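PDB 4L63: ECXA from Escherichia coli, which binds a zinc ion and probably cleaves peptide bonds as a zinc metallopeptidase of the metzincin type. Local coordinates for residues A[72-77]-A[232-237]; A[190-195]-A[226-231]; A[23-28]-A[106-111]. All coordinates share one frame; numbering follows the deposited sequence.

In the fold
Contacts 1 and 2 both use helix 228-239, one turn after the other: its first turn receives the loop 190-195, and the next receives the 3-10 turn at 72-74, with I231 of contact 2 packing against P73 and S74 of contact 1. Contact 3 joins the short helix 25-29 to the end of strand 104-107 and meets contact 1 through I25, whose N probably bonds M237 O and whose side chain touches V234. All three are partly buried, none wholly core or surface. Their chemistry differs: contact 2 is polar, built on paired amides and a water at a helix start; contact 3 is apolar and aromatic; contact 1 combines a valine with an arginine whose guanidinium faces one carbonyl oxygen.

Contact 1 of 3, residues A[72-77]-A[232-237]; sequences APSGIR and EGVRVM
S74 and V234 meet where a short 3-10 turn, residues 72-74, is laid against helix 228-239. The turn lies in the loop that runs from helix 60-70 to strand 78-80, and it is closed by a backbone hydrogen bond from G75 N to A72 O (2.9 Å). G75 leaves it with a positive phi of 102°, where a CB would be jammed against S74 O. One turn of the helix serves the contact, V234 by its branched side chain and R235 by its long one.

The apolar part centres on V234. CG1, placed anti to the backbone N (chi1 176°), is the branch that does the touching: it lies 3.4 Å from S74 OG and also packs on S74 CB. CG2 of I76 approaches the same V234 CG1 at 4.0 Å, the two side chains crossing at about a right angle. S74 OG meets the methyl by packing alone, for its hydrogen bond goes to W71 O, just before the turn. V234 also rests on W71 and on L168, and its side chain is about 10 Å from that of the zinc ligand H164, near the metal site without touching it.

The polar part is made by R235. Its chain is extended from CG to NE and reaches the 3-10 turn. S74 O sits 3.3 Å above one face of the guanidinium plane, offset toward the rim, a favourable approach of a carbonyl dipole to a cation, though too poorly angled for a hydrogen bond; the same oxygen takes a weak hydrogen bond from R238 NH1. P73 O approaches obliquely, 3.0 Å from R235 NH2. Nearer the backbone, CG of R235 lies 3.4 Å from S74 O.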
loop_
_atom_site.group_PDB
_atom_site.type_symbol
_atom_site.label_atom_id
_atom_site.label_comp_id
_atom_site.label_asym_id
_atom_site.label_seq_id
_atom_site.Cartn_x
_atom_site.Cartn_y
_atom_site.Cartn_z
ATOM N N ALA A 72 -7.109 -19.191 14.878
ATOM C CA ALA A 72 -8.164 -19.717 14.005
ATOM C C ALA A 72 -8.578 -18.802 12.832
ATOM O O ALA A 72 -8.940 -19.314 11.771
ATOM C CB ALA A 72 -9.393 -20.065 14.843
ATOM N N PRO A 73 -8.547 -17.460 13.009
ATOM C CA PRO A 73 -8.826 -16.596 11.849
ATOM C C PRO A 73 -7.927 -16.829 10.625
ATOM O O PRO A 73 -8.275 -16.382 9.528
ATOM C CB PRO A 73 -8.600 -15.189 12.409
ATOM C CG PRO A 73 -8.985 -15.308 13.834
ATOM C CD PRO A 73 -8.555 -16.683 14.267
ATOM N N SER A 74 -6.800 -17.514 10.806
ATOM C CA SER A 74 -5.920 -17.839 9.688
ATOM C C SER A 74 -6.486 -18.966 8.814
ATOM O O SER A 74 -6.028 -19.168 7.692
ATOM C CB SER A 74 -4.534 -18.232 10.194
ATOM O OG SER A 74 -4.591 -19.493 10.825
ATOM N N GLY A 75 -7.473 -19.699 9.330
ATOM C CA GLY A 75 -8.142 -20.730 8.549
ATOM C C GLY A 75 -7.682 -22.129 8.899
ATOM O O GLY A 75 -8.206 -23.119 8.391
ATOM N N ILE A 76 -6.752 -22.183 9.849
ATOM C CA ILE A 76 -6.252 -23.432 10.395
ATOM C C ILE A 76 -7.300 -24.129 11.220
ATOM O O ILE A 76 -8.123 -23.498 11.856
ATOM C CB ILE A 76 -5.058 -23.238 11.339
ATOM C CG1 ILE A 76 -5.380 -22.224 12.415
ATOM C CG2 ILE A 76 -3.826 -22.842 10.560
ATOM C CD1 ILE A 76 -4.845 -22.582 13.774
ATOM N N ARG A 77 -7.227 -25.445 11.245
ATOM C CA ARG A 77 -8.165 -26.212 12.057
ATOM C C ARG A 77 -7.434 -27.304 12.810
ATOM O O ARG A 77 -6.512 -27.933 12.287
ATOM C CB ARG A 77 -9.289 -26.803 11.201
ATOM C CG ARG A 77 -10.227 -25.749 10.638
ATOM C CD ARG A 77 -11.328 -26.365 9.803
ATOM N NE ARG A 77 -10.792 -27.042 8.626
ATOM C CZ ARG A 77 -10.667 -28.361 8.517
ATOM N NH1 ARG A 77 -11.047 -29.152 9.514
ATOM N NH2 ARG A 77 -10.164 -28.892 7.411
ATOM N N GLU A 232 -2.377 -13.109 8.500
ATOM C CA GLU A 232 -2.082 -13.197 7.074
ATOM C C GLU A 232 -0.797 -13.991 6.809
ATOM O O GLU A 232 -0.681 -14.670 5.781
ATOM C CB GLU A 232 -1.970 -11.797 6.463
ATOM C CG GLU A 232 -3.301 -11.068 6.387
ATOM C CD GLU A 232 -4.374 -11.897 5.709
ATOM O OE1 GLU A 232 -4.137 -12.378 4.581
ATOM O OE2 GLU A 232 -5.454 -12.072 6.309
ATOM N N GLY A 233 0.159 -13.899 7.734
ATOM C CA GLY A 233 1.398 -14.648 7.632
ATOM C C GLY A 233 1.128 -16.146 7.620
ATOM O O GLY A 233 1.681 -16.882 6.802
ATOM N N VAL A 234 0.267 -16.598 8.525
ATOM C CA VAL A 234 -0.072 -18.021 8.591
ATOM C C VAL A 234 -0.871 -18.462 7.360
ATOM O O VAL A 234 -0.689 -19.579 6.872
ATOM C CB VAL A 234 -0.838 -18.353 9.891
ATOM C CG1 VAL A 234 -1.285 -19.818 9.911
ATOM C CG2 VAL A 234 0.049 -18.067 11.098
ATOM N N ARG A 235 -1.744 -17.594 6.845
ATOM C CA ARG A 235 -2.432 -17.880 5.579
ATOM C C ARG A 235 -1.449 -18.174 4.452
ATOM O O ARG A 235 -1.691 -19.043 3.620
ATOM C CB ARG A 235 -3.330 -16.722 5.152
ATOM C CG ARG A 235 -4.617 -16.635 5.907
ATOM C CD ARG A 235 -5.634 -15.741 5.207
ATOM N NE ARG A 235 -6.889 -15.789 5.945
ATOM C CZ ARG A 235 -7.753 -16.794 5.862
ATOM N NH1 ARG A 235 -7.498 -17.823 5.063
ATOM N NH2 ARG A 235 -8.873 -16.775 6.575
ATOM N N VAL A 236 -0.348 -17.431 4.418
ATOM C CA VAL A 236 0.721 -17.705 3.470
ATOM C C VAL A 236 1.358 -19.071 3.746
ATOM O O VAL A 236 1.560 -19.862 2.820
ATOM C CB VAL A 236 1.800 -16.610 3.514
ATOM C CG1 VAL A 236 3.006 -17.018 2.688
ATOM C CG2 VAL A 236 1.217 -15.287 3.000
ATOM N N MET A 237 1.642 -19.350 5.019
ATOM C CA MET A 237 2.288 -20.607 5.411
ATOM C C MET A 237 1.372 -21.797 5.165
ATOM O O MET A 237 1.849 -22.924 5.028
ATOM C CB MET A 237 2.707 -20.586 6.884
ATOM C CG MET A 237 3.714 -19.483 7.254
ATOM S SD MET A 237 5.124 -19.348 6.133
ATOM C CE MET A 237 5.968 -20.902 6.430
#

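Contact 2 of 3, residues A[190-195]-A[226-231]; sequences RLLNQA and PSRNDI
Q194 and N229 meet at the capped N terminus of helix 228-239, where a capping box is formed: S227 OG accepts from D230 N (3.1 Å), and S227 N in turn donates to D230 OD2 (2.9 Å). D230 also reaches I198 N and S197 OG, which ties the helix start to the chain beyond A195.

Across the contact, the amide of Q194 grips N229 twice. Its OE1 accepts from N229 N at 2.9 Å, an N-H of the first helical turn, while Q194 NE2 donates to N229 OD1 at 2.8 Å. The two amide planes stand 73° apart, and NE2 comes in above the carbonyl plane of N229. R228 NH1 reaches the same OD1 from the opposite face of that plane (3.0 Å), so OD1 is held between two donors. The Q194 chain is extended beyond CG, and its NE2 spends a second N-H, nearly in the amide plane, on L192 O (N-H...O 167°), which fixes the rotation of the amide. N229 ND2 is taken up by K10 O and C189 O.

L192 lays CD1 over one face of the R228 guanidinium, 3.7 Å from NE; that group also bonds S251 OG. One water completes the junction, donating to Q194 OE1 and A195 O and accepting from S227 OG at 2.7 Å.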
loop_
_atom_site.group_PDB
_atom_site.type_symbol
_atom_site.label_atom_id
_atom_site.label_comp_id
_atom_site.label_asym_id
_atom_site.label_seq_id
_atom_site.Cartn_x
_atom_site.Cartn_y
_atom_site.Cartn_z
ATOM N N ARG A 190 2.150 -2.512 5.349
ATOM C CA ARG A 190 2.497 -1.313 6.101
ATOM C C ARG A 190 1.382 -0.284 6.096
ATOM O O ARG A 190 1.366 0.615 6.937
ATOM C CB ARG A 190 3.767 -0.681 5.537
ATOM C CG ARG A 190 5.011 -1.520 5.798
ATOM C CD ARG A 190 6.157 -1.011 4.951
ATOM N NE ARG A 190 5.874 -1.207 3.534
ATOM C CZ ARG A 190 6.771 -1.039 2.570
ATOM N NH1 ARG A 190 8.007 -0.674 2.877
ATOM N NH2 ARG A 190 6.433 -1.242 1.304
ATOM N N LEU A 191 0.450 -0.413 5.156
ATOM C CA LEU A 191 -0.613 0.605 5.018
ATOM C C LEU A 191 -1.743 0.509 6.039
ATOM O O LEU A 191 -2.465 1.482 6.250
ATOM C CB LEU A 191 -1.203 0.549 3.606
ATOM C CG LEU A 191 -0.282 1.091 2.506
ATOM C CD1 LEU A 191 -0.830 0.743 1.118
ATOM C CD2 LEU A 191 -0.149 2.605 2.642
ATOM N N LEU A 192 -1.910 -0.642 6.677
ATOM C CA LEU A 192 -3.021 -0.795 7.631
ATOM C C LEU A 192 -2.503 -0.795 9.068
ATOM O O LEU A 192 -1.680 -1.640 9.431
ATOM C CB LEU A 192 -3.806 -2.084 7.343
ATOM C CG LEU A 192 -4.575 -2.116 6.016
ATOM C CD1 LEU A 192 -5.182 -3.502 5.737
ATOM C CD2 LEU A 192 -5.657 -1.063 5.975
ATOM N N ASN A 193 -2.960 0.157 9.883
ATOM C CA ASN A 193 -2.520 0.189 11.274
ATOM C C ASN A 193 -3.082 -1.019 12.023
ATOM O O ASN A 193 -4.135 -1.552 11.663
ATOM C CB ASN A 193 -2.928 1.493 11.972
ATOM C CG ASN A 193 -2.234 1.669 13.329
ATOM O OD1 ASN A 193 -1.076 1.270 13.513
ATOM N ND2 ASN A 193 -2.944 2.257 14.283
ATOM N N GLN A 194 -2.354 -1.456 13.048
ATOM C CA GLN A 194 -2.640 -2.701 13.750
ATOM C C GLN A 194 -1.719 -2.816 14.969
ATOM O O GLN A 194 -0.756 -2.053 15.113
ATOM C CB GLN A 194 -2.443 -3.912 12.828
ATOM C CG GLN A 194 -1.104 -3.903 12.089
ATOM C CD GLN A 194 -0.963 -5.042 11.095
ATOM O OE1 GLN A 194 -0.703 -6.193 11.469
ATOM N NE2 GLN A 194 -1.171 -4.736 9.819
ATOM N N ALA A 195 -2.002 -3.781 15.831
ATOM C CA ALA A 195 -1.175 -4.029 17.011
ATOM C C ALA A 195 0.182 -4.604 16.613
ATOM O O ALA A 195 0.319 -5.173 15.531
ATOM C CB ALA A 195 -1.894 -4.976 17.965
ATOM N N PRO A 226 -2.605 -12.816 18.065
ATOM C CA PRO A 226 -1.993 -12.615 16.749
ATOM C C PRO A 226 -2.479 -11.311 16.133
ATOM O O PRO A 226 -3.667 -11.020 16.217
ATOM C CB PRO A 226 -2.493 -13.811 15.930
ATOM C CG PRO A 226 -3.039 -14.788 16.930
ATOM C CD PRO A 226 -3.511 -13.976 18.084
ATOM N N SER A 227 -1.584 -10.534 15.532
ATOM C CA SER A 227 -2.004 -9.314 14.850
ATOM C C SER A 227 -2.634 -9.639 13.502
ATOM O O SER A 227 -2.626 -10.793 13.078
ATOM C CB SER A 227 -0.814 -8.383 14.643
ATOM O OG SER A 227 0.078 -8.958 13.698
ATOM N N ARG A 228 -3.172 -8.623 12.826
ATOM C CA ARG A 228 -3.683 -8.817 11.472
ATOM C C ARG A 228 -2.617 -9.441 10.577
ATOM O O ARG A 228 -2.880 -10.413 9.872
ATOM C CB ARG A 228 -4.153 -7.502 10.845
ATOM C CG ARG A 228 -4.730 -7.702 9.444
ATOM C CD ARG A 228 -4.251 -6.635 8.474
ATOM N NE ARG A 228 -4.733 -6.857 7.113
ATOM C CZ ARG A 228 -3.961 -7.276 6.110
ATOM N NH1 ARG A 228 -2.664 -7.518 6.321
ATOM N NH2 ARG A 228 -4.483 -7.444 4.901
ATOM N N ASN A 229 -1.406 -8.895 10.614
ATOM C CA ASN A 229 -0.349 -9.420 9.753
ATOM C C ASN A 229 0.097 -10.823 10.175
ATOM O O ASN A 229 0.455 -11.636 9.318
ATOM C CB ASN A 229 0.849 -8.465 9.711
ATOM C CG ASN A 229 0.554 -7.210 8.902
ATOM O OD1 ASN A 229 -0.548 -7.049 8.389
ATOM N ND2 ASN A 229 1.540 -6.331 8.769
ATOM N N ASP A 230 0.084 -11.106 11.478
ATOM C CA ASP A 230 0.385 -12.460 11.960
ATOM C C ASP A 230 -0.559 -13.479 11.319
ATOM O O ASP A 230 -0.136 -14.549 10.876
ATOM C CB ASP A 230 0.258 -12.549 13.484
ATOM C CG ASP A 230 1.393 -11.862 14.216
ATOM O OD1 ASP A 230 2.480 -11.679 13.624
ATOM O OD2 ASP A 230 1.191 -11.507 15.398
ATOM N N ILE A 231 -1.840 -13.134 11.281
ATOM C CA ILE A 231 -2.866 -14.007 10.713
ATOM C C ILE A 231 -2.645 -14.198 9.213
ATOM O O ILE A 231 -2.706 -15.314 8.708
ATOM C CB ILE A 231 -4.284 -13.442 10.962
ATOM C CG1 ILE A 231 -4.594 -13.401 12.460
ATOM C CG2 ILE A 231 -5.326 -14.246 10.213
ATOM C CD1 ILE A 231 -4.559 -14.763 13.148
HETATM O O HOH W 1 1.419 -6.649 13.313
#

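Contact 3 of 3, residues A[23-28]-A[106-111]; sequences YNITSI and TIFDPS
Y23 and F108 form an offset edge-to-face aromatic pair between the residue just before the N-cap of the short helix 25-29 and the loop that leaves strand 104-107, the antiparallel edge strand of the five-stranded sheet. As in metzincins generally, this edge strand probably borders the active-site cleft: T106 near its end touches H164 and bonds E161 of the zinc helix, and the F108 side chain is about 6 Å from that of H164.

In the aromatic pair the edge of F108 is directed to the face of Y23, with ring centroids 5.8 Å apart and planes at 67°. The closest atoms are F108 CE2 and Y23 CG, at 3.9 Å, and F108 CZ packs on Y23 CB. CG of F108 lies anti to the backbone N (chi1 -176°), which sends the ring away from that nitrogen. Y15 meets both rings, and the phenol oxygen of Y23 is bonded to H180 O.

The aliphatic part falls to P110 and two isoleucines. The pyrrolidine ring of P110 lies obliquely by the Y23 ring, its CG 3.6 Å from Y23 CE1 and its CB equally near. I28 brings CD1 to F108 CZ at 3.7 Å, while its CG2 approaches the carbonyl oxygens of D109 and P110, the latter at 3.5 Å. I25 adds CG2 near the plane of the F108 ring, at its edge.

Hydrogen bonds shape each segment from within. N24 is the N-cap of helix 25-29, its OD1 accepting from S27 N (3.0 Å) and weakly from T26 N. On the partner side D109 makes an Asx turn around P110: S111 N donates to D109 OD1 at 3.2 Å, from above the carboxylate plane.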
loop_
_atom_site.group_PDB
_atom_site.type_symbol
_atom_site.label_atom_id
_atom_site.label_comp_id
_atom_site.label_asym_id
_atom_site.label_seq_id
_atom_site.Cartn_x
_atom_site.Cartn_y
_atom_site.Cartn_z
ATOM N N TYR A 23 7.805 -23.183 3.773
ATOM C CA TYR A 23 7.233 -24.444 4.215
ATOM C C TYR A 23 5.707 -24.353 4.190
ATOM O O TYR A 23 5.110 -23.322 4.514
ATOM C CB TYR A 23 7.758 -24.827 5.602
ATOM C CG TYR A 23 9.164 -25.388 5.549
ATOM C CD1 TYR A 23 9.389 -26.705 5.157
ATOM C CD2 TYR A 23 10.268 -24.601 5.864
ATOM C CE1 TYR A 23 10.669 -27.225 5.089
ATOM C CE2 TYR A 23 11.556 -25.114 5.800
ATOM C CZ TYR A 23 11.749 -26.430 5.411
ATOM O OH TYR A 23 13.024 -26.955 5.344
ATOM N N ASN A 24 5.091 -25.435 3.744
ATOM C CA ASN A 24 3.648 -25.534 3.617
ATOM C C ASN A 24 3.100 -26.290 4.816
ATOM O O ASN A 24 3.236 -27.513 4.883
ATOM C CB ASN A 24 3.298 -26.246 2.310
ATOM C CG ASN A 24 1.821 -26.195 1.983
ATOM O OD1 ASN A 24 0.969 -26.327 2.858
ATOM N ND2 ASN A 24 1.511 -26.018 0.706
ATOM N N ILE A 25 2.492 -25.582 5.766
ATOM C CA ILE A 25 2.061 -26.238 7.000
ATOM C C ILE A 25 0.826 -27.114 6.770
ATOM O O ILE A 25 0.499 -27.964 7.598
ATOM C CB ILE A 25 1.783 -25.223 8.136
ATOM C CG1 ILE A 25 0.617 -24.296 7.788
ATOM C CG2 ILE A 25 3.052 -24.429 8.479
ATOM C CD1 ILE A 25 0.120 -23.492 8.974
ATOM N N THR A 26 0.154 -26.923 5.638
ATOM C CA THR A 26 -0.937 -27.817 5.260
ATOM C C THR A 26 -0.351 -29.157 4.826
ATOM O O THR A 26 -0.847 -30.214 5.212
ATOM C CB THR A 26 -1.809 -27.237 4.124
ATOM O OG1 THR A 26 -2.435 -26.023 4.561
ATOM C CG2 THR A 26 -2.896 -28.233 3.718
ATOM N N SER A 27 0.712 -29.106 4.029
ATOM C CA SER A 27 1.405 -30.318 3.597
ATOM C C SER A 27 2.096 -31.012 4.767
ATOM O O SER A 27 2.128 -32.241 4.845
ATOM C CB SER A 27 2.437 -29.995 2.516
ATOM O OG SER A 27 1.848 -29.308 1.430
ATOM N N ILE A 28 2.653 -30.215 5.673
ATOM C CA ILE A 28 3.428 -30.744 6.788
ATOM C C ILE A 28 2.544 -31.417 7.840
ATOM O O ILE A 28 2.844 -32.523 8.289
ATOM C CB ILE A 28 4.275 -29.632 7.456
ATOM C CG1 ILE A 28 5.388 -29.172 6.510
ATOM C CG2 ILE A 28 4.882 -30.130 8.754
ATOM C CD1 ILE A 28 6.134 -27.922 6.985
ATOM N N THR A 106 10.177 -23.759 20.870
ATOM C CA THR A 106 9.522 -24.606 19.871
ATOM C C THR A 106 10.495 -25.097 18.803
ATOM O O THR A 106 11.303 -24.324 18.281
ATOM C CB THR A 106 8.353 -23.858 19.173
ATOM O OG1 THR A 106 7.301 -23.623 20.116
ATOM C CG2 THR A 106 7.801 -24.663 18.003
ATOM N N ILE A 107 10.418 -26.384 18.481
ATOM C CA ILE A 107 11.153 -26.938 17.351
ATOM C C ILE A 107 10.232 -27.154 16.155
ATOM O O ILE A 107 9.348 -28.010 16.194
ATOM C CB ILE A 107 11.818 -28.280 17.693
ATOM C CG1 ILE A 107 12.814 -28.121 18.841
ATOM C CG2 ILE A 107 12.502 -28.859 16.463
ATOM C CD1 ILE A 107 13.610 -29.394 19.117
ATOM N N PHE A 108 10.440 -26.381 15.093
ATOM C CA PHE A 108 9.659 -26.549 13.872
ATOM C C PHE A 108 10.233 -27.680 13.037
ATOM O O PHE A 108 11.369 -27.606 12.566
ATOM C CB PHE A 108 9.624 -25.257 13.051
ATOM C CG PHE A 108 8.760 -25.346 11.816
ATOM C CD1 PHE A 108 7.378 -25.283 11.913
ATOM C CD2 PHE A 108 9.331 -25.493 10.561
ATOM C CE1 PHE A 108 6.581 -25.360 10.778
ATOM C CE2 PHE A 108 8.543 -25.566 9.424
ATOM C CZ PHE A 108 7.164 -25.505 9.534
ATOM N N ASP A 109 9.433 -28.724 12.857
ATOM C CA ASP A 109 9.866 -29.920 12.147
ATOM C C ASP A 109 9.035 -30.155 10.887
ATOM O O ASP A 109 7.844 -30.459 10.968
ATOM C CB ASP A 109 9.786 -31.136 13.071
ATOM C CG ASP A 109 10.130 -32.429 12.363
ATOM O OD1 ASP A 109 10.932 -32.394 11.405
ATOM O OD2 ASP A 109 9.596 -33.483 12.767
ATOM N N PRO A 110 9.671 -30.019 9.715
ATOM C CA PRO A 110 9.000 -30.194 8.422
ATOM C C PRO A 110 8.413 -31.596 8.228
ATOM O O PRO A 110 7.579 -31.790 7.342
ATOM C CB PRO A 110 10.119 -29.923 7.413
ATOM C CG PRO A 110 11.072 -29.023 8.148
ATOM C CD PRO A 110 11.050 -29.524 9.559
ATOM N N SER A 111 8.839 -32.553 9.045
ATOM C CA SER A 111 8.281 -33.901 8.987
ATOM C C SER A 111 6.920 -33.973 9.679
ATOM O O SER A 111 6.177 -34.936 9.499
ATOM C CB SER A 111 9.243 -34.912 9.616
ATOM O OG SER A 111 10.389 -35.089 8.803
#